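Local coordinates for ethanolamine utilization protein EutJ (Carboxydothermus hydrogenoformans Z-2901, PDB 3H1Q) that binds ATP in the cleft of an actin-like ATPase fold and probably serves ethanolamine utilization, although its precise role is not established, at residues K30-D34 and I268-G272; D39-V43 and I76-K81. The contacts are given in a common frame with arbitrary orientation. Numbering follows the deposited sequence.

Contact 1 of 2, residues K30-D34 and I268-G272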
ATOM      1  N   LYS A  30      -7.652 -16.178  -5.190  1.00 40.51           N
ATOM      2  CA  LYS A  30      -7.701 -15.487  -3.942  1.00 39.58           C
ATOM      3  C   LYS A  30      -7.863 -13.994  -4.238  1.00 39.19           C
ATOM      4  O   LYS A  30      -7.197 -13.442  -5.120  1.00 39.24           O
ATOM      5  CB  LYS A  30      -6.422 -15.742  -3.171  1.00 39.88           C
ATOM      6  CG  LYS A  30      -6.201 -17.154  -2.668  1.00 40.48           C
ATOM      7  CD  LYS A  30      -5.346 -17.033  -1.414  1.00 42.42           C
ATOM      8  CE  LYS A  30      -4.238 -18.035  -1.363  1.00 45.10           C
ATOM      9  NZ  LYS A  30      -3.045 -17.513  -0.600  1.00 47.17           N
ATOM     10  N   VAL A  31      -8.760 -13.343  -3.504  1.00 38.51           N
ATOM     11  CA  VAL A  31      -9.050 -11.943  -3.728  1.00 37.85           C
ATOM     12  C   VAL A  31      -8.764 -11.138  -2.465  1.00 38.15           C
ATOM     13  O   VAL A  31      -8.948 -11.617  -1.337  1.00 37.96           O
ATOM     14  CB  VAL A  31     -10.502 -11.728  -4.166  1.00 37.72           C
ATOM     15  CG1 VAL A  31     -10.705 -10.306  -4.643  1.00 37.48           C
ATOM     16  CG2 VAL A  31     -10.871 -12.686  -5.281  1.00 37.91           C
ATOM     17  N   GLY A  32      -8.284  -9.917  -2.665  1.00 37.96           N
ATOM     18  CA  GLY A  32      -7.942  -9.073  -1.565  1.00 38.06           C
ATOM     19  C   GLY A  32      -8.348  -7.682  -1.930  1.00 38.93           C
ATOM     20  O   GLY A  32      -8.147  -7.234  -3.062  1.00 38.87           O
ATOM     21  N   VAL A  33      -8.965  -7.002  -0.979  1.00 39.67           N
ATOM     22  CA  VAL A  33      -9.245  -5.612  -1.176  1.00 40.71           C
ATOM     23  C   VAL A  33      -8.436  -4.829  -0.155  1.00 41.88           C
ATOM     24  O   VAL A  33      -8.365  -5.214   1.023  1.00 41.90           O
ATOM     25  CB  VAL A  33     -10.733  -5.333  -1.055  1.00 40.69           C
ATOM     26  CG1 VAL A  33     -11.029  -3.821  -1.262  1.00 40.43           C
ATOM     27  CG2 VAL A  33     -11.494  -6.177  -2.067  1.00 39.57           C
ATOM     28  N   ASP A  34      -7.786  -3.769  -0.638  1.00 42.83           N
ATOM     29  CA  ASP A  34      -7.030  -2.869   0.199  1.00 43.83           C
ATOM     30  C   ASP A  34      -7.724  -1.533   0.247  1.00 43.50           C
ATOM     31  O   ASP A  34      -7.767  -0.793  -0.758  1.00 43.20           O
ATOM     32  CB  ASP A  34      -5.620  -2.692  -0.346  1.00 44.85           C
ATOM     33  CG  ASP A  34      -4.740  -1.809   0.561  1.00 49.93           C
ATOM     34  OD1 ASP A  34      -4.023  -2.398   1.413  1.00 54.71           O
ATOM     35  OD2 ASP A  34      -4.764  -0.535   0.440  1.00 54.81           O
ATOM     36  N   ILE A 268      -2.581  -8.744   1.219  1.00 49.83           N
ATOM     37  CA  ILE A 268      -3.949  -9.035   1.602  1.00 50.74           C
ATOM     38  C   ILE A 268      -4.491 -10.185   0.760  1.00 51.95           C
ATOM     39  O   ILE A 268      -4.921 -11.225   1.298  1.00 52.13           O
ATOM     40  CB  ILE A 268      -4.844  -7.812   1.450  1.00 50.46           C
ATOM     41  CG1 ILE A 268      -4.405  -6.714   2.409  1.00 50.19           C
ATOM     42  CG2 ILE A 268      -6.244  -8.165   1.813  1.00 50.50           C
ATOM     43  CD1 ILE A 268      -4.916  -5.370   2.043  1.00 49.04           C
ATOM     44  N   ALA A 269      -4.441 -10.023  -0.562  1.00 53.05           N
ATOM     45  CA  ALA A 269      -4.887 -11.090  -1.454  1.00 53.86           C
ATOM     46  C   ALA A 269      -4.330 -12.450  -1.027  1.00 54.63           C
ATOM     47  O   ALA A 269      -4.955 -13.473  -1.260  1.00 54.95           O
ATOM     48  CB  ALA A 269      -4.527 -10.781  -2.886  1.00 53.38           C
ATOM     49  N   LEU A 270      -3.182 -12.471  -0.366  1.00 55.53           N
ATOM     50  CA  LEU A 270      -2.612 -13.746   0.027  1.00 57.15           C
ATOM     51  C   LEU A 270      -3.426 -14.464   1.090  1.00 58.70           C
ATOM     52  O   LEU A 270      -3.233 -15.672   1.341  1.00 58.63           O
ATOM     53  CB  LEU A 270      -1.169 -13.583   0.468  1.00 56.85           C
ATOM     54  CG  LEU A 270      -0.215 -13.384  -0.705  1.00 56.49           C
ATOM     55  CD1 LEU A 270       1.186 -13.739  -0.254  1.00 55.05           C
ATOM     56  CD2 LEU A 270      -0.641 -14.251  -1.915  1.00 54.35           C
ATOM     57  N   PHE A 271      -4.354 -13.724   1.696  1.00 60.42           N
ATOM     58  CA  PHE A 271      -5.171 -14.282   2.771  1.00 62.10           C
ATOM     59  C   PHE A 271      -6.447 -14.932   2.268  1.00 62.53           C
ATOM     60  O   PHE A 271      -6.745 -16.074   2.655  1.00 63.11           O
ATOM     61  CB  PHE A 271      -5.459 -13.241   3.852  1.00 62.36           C
ATOM     62  CG  PHE A 271      -4.257 -12.909   4.685  1.00 64.26           C
ATOM     63  CD1 PHE A 271      -3.324 -13.902   5.007  1.00 65.42           C
ATOM     64  CD2 PHE A 271      -4.052 -11.612   5.153  1.00 65.69           C
ATOM     65  CE1 PHE A 271      -2.198 -13.604   5.772  1.00 65.59           C
ATOM     66  CE2 PHE A 271      -2.931 -11.308   5.925  1.00 66.16           C
ATOM     67  CZ  PHE A 271      -2.007 -12.307   6.234  1.00 65.80           C
ATOM     68  N   GLY A 272      -7.186 -14.213   1.418  1.00 62.32           N
ATOM     69  CA  GLY A 272      -8.352 -14.771   0.733  1.00 62.03           C
ATOM     70  C   GLY A 272      -8.089 -16.125   0.096  1.00 61.62           C
ATOM     71  O   GLY A 272      -8.886 -17.056   0.210  1.00 61.37           O
TER
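Ile268 lies near the C-terminal end of the helix that begins at residue 263, and its side chain points toward strand 30-34. Its CG2 packs on Gly32 CA at 3.9 Å. Its CD1 comes within 3.6 Å of Val33 O and 3.2 Å of Asp34 OD1, so the methyl group lies beside a carboxylate that touches the bound ATP. Ala269 comes next and sits directly on the strand. Its CA is 3.7 Å from Gly32 CA, and its O is 3.3 Å from Lys30 CB. Gly32 makes this closeness possible: a CB there would point at the helix and overlap Ala269 N. The two valines, Val31 and Val33, point away from the helix. The sheet, with strand order 3-2-1-4-5, is that of the actin-like ATPase fold (the actin, Hsp70 and FtsA superfamily), consistent with the protein's family. Here the end of the chain returns to the opening strand of this five-stranded sheet, in which 30-34 runs between strands 39-45 and 94-98. Leu270 points its CA-to-CB bond away but offers its carbonyl. Lys30 NZ donates a hydrogen bond to Leu270 O at 2.7 Å. Phe271 N bonds back to Ile268 O at 2.6 Å, which keeps this tail in a tight turn. The CA-to-CB bond of Phe271 points away from the strand, and its side chain touches Ala96 and Arg134. Gly272 ends the chain against the strand, with its CA 3.8 Å from Val31 O and its C 3.3 Å from Lys30 CD.

Contact 2 of 2, residues D39-V43 and I76-K81. With ATP (adenosine-5'-triphosphate), chain C.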
ATOM      1  N   ASP A  39      -5.995   5.520  -2.304  1.00 33.21           N
ATOM      2  CA  ASP A  39      -6.448   4.566  -3.336  1.00 31.82           C
ATOM      3  C   ASP A  39      -7.123   3.295  -2.805  1.00 31.18           C
ATOM      4  O   ASP A  39      -6.910   2.879  -1.656  1.00 31.19           O
ATOM      5  CB  ASP A  39      -5.271   4.159  -4.237  1.00 31.53           C
ATOM      6  CG  ASP A  39      -4.056   3.700  -3.438  1.00 32.09           C
ATOM      7  OD1 ASP A  39      -4.061   2.583  -2.806  1.00 28.68           O
ATOM      8  OD2 ASP A  39      -3.086   4.507  -3.430  1.00 33.76           O
ATOM      9  N   ILE A  40      -7.926   2.670  -3.661  1.00 30.39           N
ATOM     10  CA  ILE A  40      -8.498   1.378  -3.375  1.00 30.24           C
ATOM     11  C   ILE A  40      -7.963   0.448  -4.446  1.00 30.51           C
ATOM     12  O   ILE A  40      -7.884   0.807  -5.646  1.00 30.16           O
ATOM     13  CB  ILE A  40     -10.040   1.427  -3.420  1.00 30.64           C
ATOM     14  CG1 ILE A  40     -10.569   2.272  -2.269  1.00 31.03           C
ATOM     15  CG2 ILE A  40     -10.663   0.004  -3.370  1.00 31.06           C
ATOM     16  CD1 ILE A  40     -12.065   2.493  -2.308  1.00 34.30           C
ATOM     17  N   VAL A  41      -7.562  -0.737  -4.003  1.00 30.52           N
ATOM     18  CA  VAL A  41      -6.949  -1.695  -4.872  1.00 31.33           C
ATOM     19  C   VAL A  41      -7.658  -3.016  -4.635  1.00 33.01           C
ATOM     20  O   VAL A  41      -7.922  -3.410  -3.475  1.00 34.02           O
ATOM     21  CB  VAL A  41      -5.411  -1.851  -4.604  1.00 31.08           C
ATOM     22  CG1 VAL A  41      -4.787  -2.981  -5.493  1.00 30.04           C
ATOM     23  CG2 VAL A  41      -4.689  -0.520  -4.821  1.00 28.96           C
ATOM     24  N   LEU A  42      -7.955  -3.702  -5.737  1.00 33.36           N
ATOM     25  CA  LEU A  42      -8.483  -5.036  -5.683  1.00 33.46           C
ATOM     26  C   LEU A  42      -7.483  -5.887  -6.434  1.00 33.50           C
ATOM     27  O   LEU A  42      -7.053  -5.498  -7.525  1.00 33.82           O
ATOM     28  CB  LEU A  42      -9.835  -5.074  -6.386  1.00 33.95           C
ATOM     29  CG  LEU A  42     -10.290  -6.453  -6.852  1.00 35.00           C
ATOM     30  CD1 LEU A  42     -11.056  -7.123  -5.740  1.00 35.62           C
ATOM     31  CD2 LEU A  42     -11.148  -6.293  -8.053  1.00 38.00           C
ATOM     32  N   VAL A  43      -7.156  -7.051  -5.866  1.00 33.03           N
ATOM     33  CA  VAL A  43      -6.117  -7.935  -6.357  1.00 32.93           C
ATOM     34  C   VAL A  43      -6.572  -9.411  -6.338  1.00 33.67           C
ATOM     35  O   VAL A  43      -7.166  -9.868  -5.355  1.00 34.12           O
ATOM     36  CB  VAL A  43      -4.831  -7.731  -5.512  1.00 33.08           C
ATOM     37  CG1 VAL A  43      -3.762  -8.791  -5.779  1.00 31.92           C
ATOM     38  CG2 VAL A  43      -4.244  -6.320  -5.751  1.00 33.28           C
ATOM     39  N   ILE A  76     -16.822   2.114  -5.472  1.00 40.05           N
ATOM     40  CA  ILE A  76     -15.457   1.837  -5.981  1.00 39.46           C
ATOM     41  C   ILE A  76     -15.187   0.331  -5.978  1.00 38.87           C
ATOM     42  O   ILE A  76     -14.918  -0.250  -7.036  1.00 38.94           O
ATOM     43  CB  ILE A  76     -14.314   2.602  -5.211  1.00 39.88           C
ATOM     44  CG1 ILE A  76     -14.491   4.135  -5.258  1.00 39.70           C
ATOM     45  CG2 ILE A  76     -12.920   2.192  -5.734  1.00 39.69           C
ATOM     46  CD1 ILE A  76     -14.499   4.732  -6.660  1.00 40.04           C
ATOM     47  N   VAL A  77     -15.278  -0.319  -4.824  1.00 37.73           N
ATOM     48  CA  VAL A  77     -15.084  -1.764  -4.839  1.00 37.43           C
ATOM     49  C   VAL A  77     -15.980  -2.421  -5.886  1.00 38.83           C
ATOM     50  O   VAL A  77     -15.525  -3.240  -6.684  1.00 38.87           O
ATOM     51  CB  VAL A  77     -15.356  -2.384  -3.510  1.00 36.84           C
ATOM     52  CG1 VAL A  77     -15.240  -3.901  -3.598  1.00 33.30           C
ATOM     53  CG2 VAL A  77     -14.403  -1.797  -2.503  1.00 36.20           C
ATOM     54  N   ARG A  78     -17.258  -2.043  -5.909  1.00 40.01           N
ATOM     55  CA  ARG A  78     -18.140  -2.593  -6.923  1.00 40.06           C
ATOM     56  C   ARG A  78     -17.589  -2.378  -8.318  1.00 40.42           C
ATOM     57  O   ARG A  78     -17.516  -3.330  -9.087  1.00 40.57           O
ATOM     58  CB  ARG A  78     -19.563  -2.096  -6.763  1.00 39.55           C
ATOM     59  CG  ARG A  78     -20.258  -2.932  -5.737  1.00 40.28           C
ATOM     60  CD  ARG A  78     -21.666  -2.491  -5.466  1.00 41.96           C
ATOM     61  NE  ARG A  78     -22.489  -2.475  -6.671  1.00 42.91           N
ATOM     62  CZ  ARG A  78     -23.311  -3.448  -7.039  1.00 44.07           C
ATOM     63  NH1 ARG A  78     -23.424  -4.551  -6.298  1.00 44.27           N
ATOM     64  NH2 ARG A  78     -24.009  -3.316  -8.166  1.00 45.91           N
ATOM     65  N   GLU A  79     -17.154  -1.163  -8.642  1.00 40.94           N
ATOM     66  CA  GLU A  79     -16.735  -0.904 -10.025  1.00 42.21           C
ATOM     67  C   GLU A  79     -15.443  -1.675 -10.397  1.00 41.41           C
ATOM     68  O   GLU A  79     -15.275  -2.127 -11.545  1.00 40.94           O
ATOM     69  CB  GLU A  79     -16.687   0.604 -10.354  1.00 42.81           C
ATOM     70  CG  GLU A  79     -15.435   1.378  -9.939  1.00 48.98           C
ATOM     71  CD  GLU A  79     -15.706   2.909  -9.728  1.00 58.68           C
ATOM     72  OE1 GLU A  79     -16.534   3.291  -8.830  1.00 60.44           O
ATOM     73  OE2 GLU A  79     -15.075   3.732 -10.459  1.00 61.21           O
ATOM     74  N   LEU A  80     -14.577  -1.860  -9.392  1.00 40.32           N
ATOM     75  CA  LEU A  80     -13.361  -2.636  -9.536  1.00 38.92           C
ATOM     76  C   LEU A  80     -13.702  -4.099  -9.777  1.00 38.45           C
ATOM     77  O   LEU A  80     -13.284  -4.661 -10.801  1.00 38.95           O
ATOM     78  CB  LEU A  80     -12.453  -2.484  -8.313  1.00 38.77           C
ATOM     79  CG  LEU A  80     -11.978  -1.075  -7.963  1.00 38.35           C
ATOM     80  CD1 LEU A  80     -11.101  -1.149  -6.772  1.00 37.77           C
ATOM     81  CD2 LEU A  80     -11.253  -0.374  -9.112  1.00 37.37           C
ATOM     82  N   LYS A  81     -14.471  -4.700  -8.864  1.00 37.18           N
ATOM     83  CA  LYS A  81     -14.915  -6.082  -9.015  1.00 36.17           C
ATOM     84  C   LYS A  81     -15.446  -6.349 -10.404  1.00 36.08           C
ATOM     85  O   LYS A  81     -15.203  -7.413 -10.972  1.00 36.69           O
ATOM     86  CB  LYS A  81     -16.006  -6.421  -8.028  1.00 35.78           C
ATOM     87  CG  LYS A  81     -16.262  -7.896  -7.912  1.00 34.90           C
ATOM     88  CD  LYS A  81     -17.077  -8.203  -6.678  1.00 35.97           C
ATOM     89  CE  LYS A  81     -18.517  -8.531  -7.027  1.00 37.02           C
ATOM     90  NZ  LYS A  81     -18.665  -9.953  -7.417  1.00 37.99           N
TER
HETATM   91  PG  ATP C 301      -2.202   2.167   2.083  1.00 69.41           P
HETATM   92  O1G ATP C 301      -2.271   1.606   0.669  1.00 69.91           O
HETATM   93  O2G ATP C 301      -0.808   2.507   2.534  1.00 71.40           O
HETATM   94  O3G ATP C 301      -2.877   1.281   3.123  1.00 69.72           O
HETATM   95  PB  ATP C 301      -3.074   4.411   0.662  1.00 64.16           P
HETATM   96  O1B ATP C 301      -3.657   5.772   0.825  1.00 64.68           O
HETATM   97  O2B ATP C 301      -3.719   3.540  -0.382  1.00 66.77           O
HETATM   98  O3B ATP C 301      -2.922   3.614   2.046  1.00 64.61           O
HETATM   99  PA  ATP C 301      -0.548   4.054  -0.837  1.00 57.17           P
HETATM  100  O1A ATP C 301      -1.348   3.425  -1.940  1.00 56.29           O
HETATM  101  O2A ATP C 301       0.451   3.200  -0.099  1.00 55.29           O
HETATM  102  O3A ATP C 301      -1.510   4.654   0.323  1.00 63.50           O
HETATM  103  O5' ATP C 301       0.116   5.415  -1.365  1.00 56.68           O
HETATM  104  C5' ATP C 301      -0.592   6.519  -1.899  1.00 58.21           C
HETATM  105  C4' ATP C 301       0.462   7.599  -2.022  1.00 62.29           C
HETATM  106  O4' ATP C 301       1.515   7.129  -2.869  1.00 65.86           O
HETATM  107  C3' ATP C 301      -0.087   8.839  -2.686  1.00 65.06           C
HETATM  108  O3' ATP C 301       0.310  10.016  -1.974  1.00 68.18           O
HETATM  109  C2' ATP C 301       0.594   8.898  -4.027  1.00 66.13           C
HETATM  110  O2' ATP C 301       0.835  10.241  -4.429  1.00 63.00           O
HETATM  111  C1' ATP C 301       1.884   8.123  -3.822  1.00 69.17           C
HETATM  112  N9  ATP C 301       2.328   7.733  -5.204  1.00 75.57           N
HETATM  113  C8  ATP C 301       1.709   6.916  -6.085  1.00 76.49           C
HETATM  114  N7  ATP C 301       2.363   6.870  -7.279  1.00 77.74           N
HETATM  115  C5  ATP C 301       3.429   7.686  -7.194  1.00 79.11           C
HETATM  116  C6  ATP C 301       4.552   8.107  -8.076  1.00 79.60           C
HETATM  117  N6  ATP C 301       4.685   7.634  -9.336  1.00 79.02           N
HETATM  118  N1  ATP C 301       5.460   8.988  -7.578  1.00 80.16           N
HETATM  119  C2  ATP C 301       5.383   9.491  -6.333  1.00 79.77           C
HETATM  120  N3  ATP C 301       4.401   9.145  -5.474  1.00 80.58           N
HETATM  121  C4  ATP C 301       3.402   8.263  -5.831  1.00 79.28           C
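Strand 39-43 is shared between ATP and a helix: its first residue meets the triphosphate, while Ile40 and Leu42 pack against helix 76-81. Asp39 has no contact with the helix. Its OD2 lies 2.5 Å from ATP O1A, and its OD1 lies 2.6 Å from ATP O2B. The helix side of the strand is apolar. Ile40 and Leu42 point toward the helix, and Val41 between them points away, touching Pro265 of helix 263-269. Ile40 CD1 meets Ile76 CG2 at 3.5 Å. Ile40 CG2 reaches Leu80 CD1 at 3.6 Å and, more loosely, Val77 CG2 at 4.2 Å. The contact joins a helical layer to the sheet in an actin-like ATPase subdomain. Helix 70-87 covers one face of the five-stranded sheet, and helix 263-269 lies on the other. The short segments approach to 8.8 Å between axes, and their directions differ by 36°. Further along, Leu42 CD2 lies 3.8 Å from Leu80 C and 4.0 Å from Leu80 CB. It is also 3.8 Å from Lys81 N, so the leucine packs partly against helix backbone. The end of Lys81 leads away from the strand, and its NZ forms a salt bridge with Glu85. Glu79 pairs instead with Lys57 on the neighbouring strand 51-58.

In the fold
The centres of contact 1 and contact 2 lie about 12 Å apart, and contact 2 is nested in the chain loop that contact 1 closes. Their strands are antiparallel neighbours in one sheet. Asp34 N to Val41 O and Gly32 N to Val43 O, both 2.9 Å, are probable hydrogen bonds joining them. Packing joins them too: Val31 CG1 meets Leu42 CD1 at 3.4 Å, and Ala269 CB meets Val43 CG1 at 3.6 Å. The hairpin of these strands brings both contacts to the nucleotide. Asp34 and Asp39 belong to the ATP pocket, and the ATP-binding Thr37 and Ala38 lie between them in sequence.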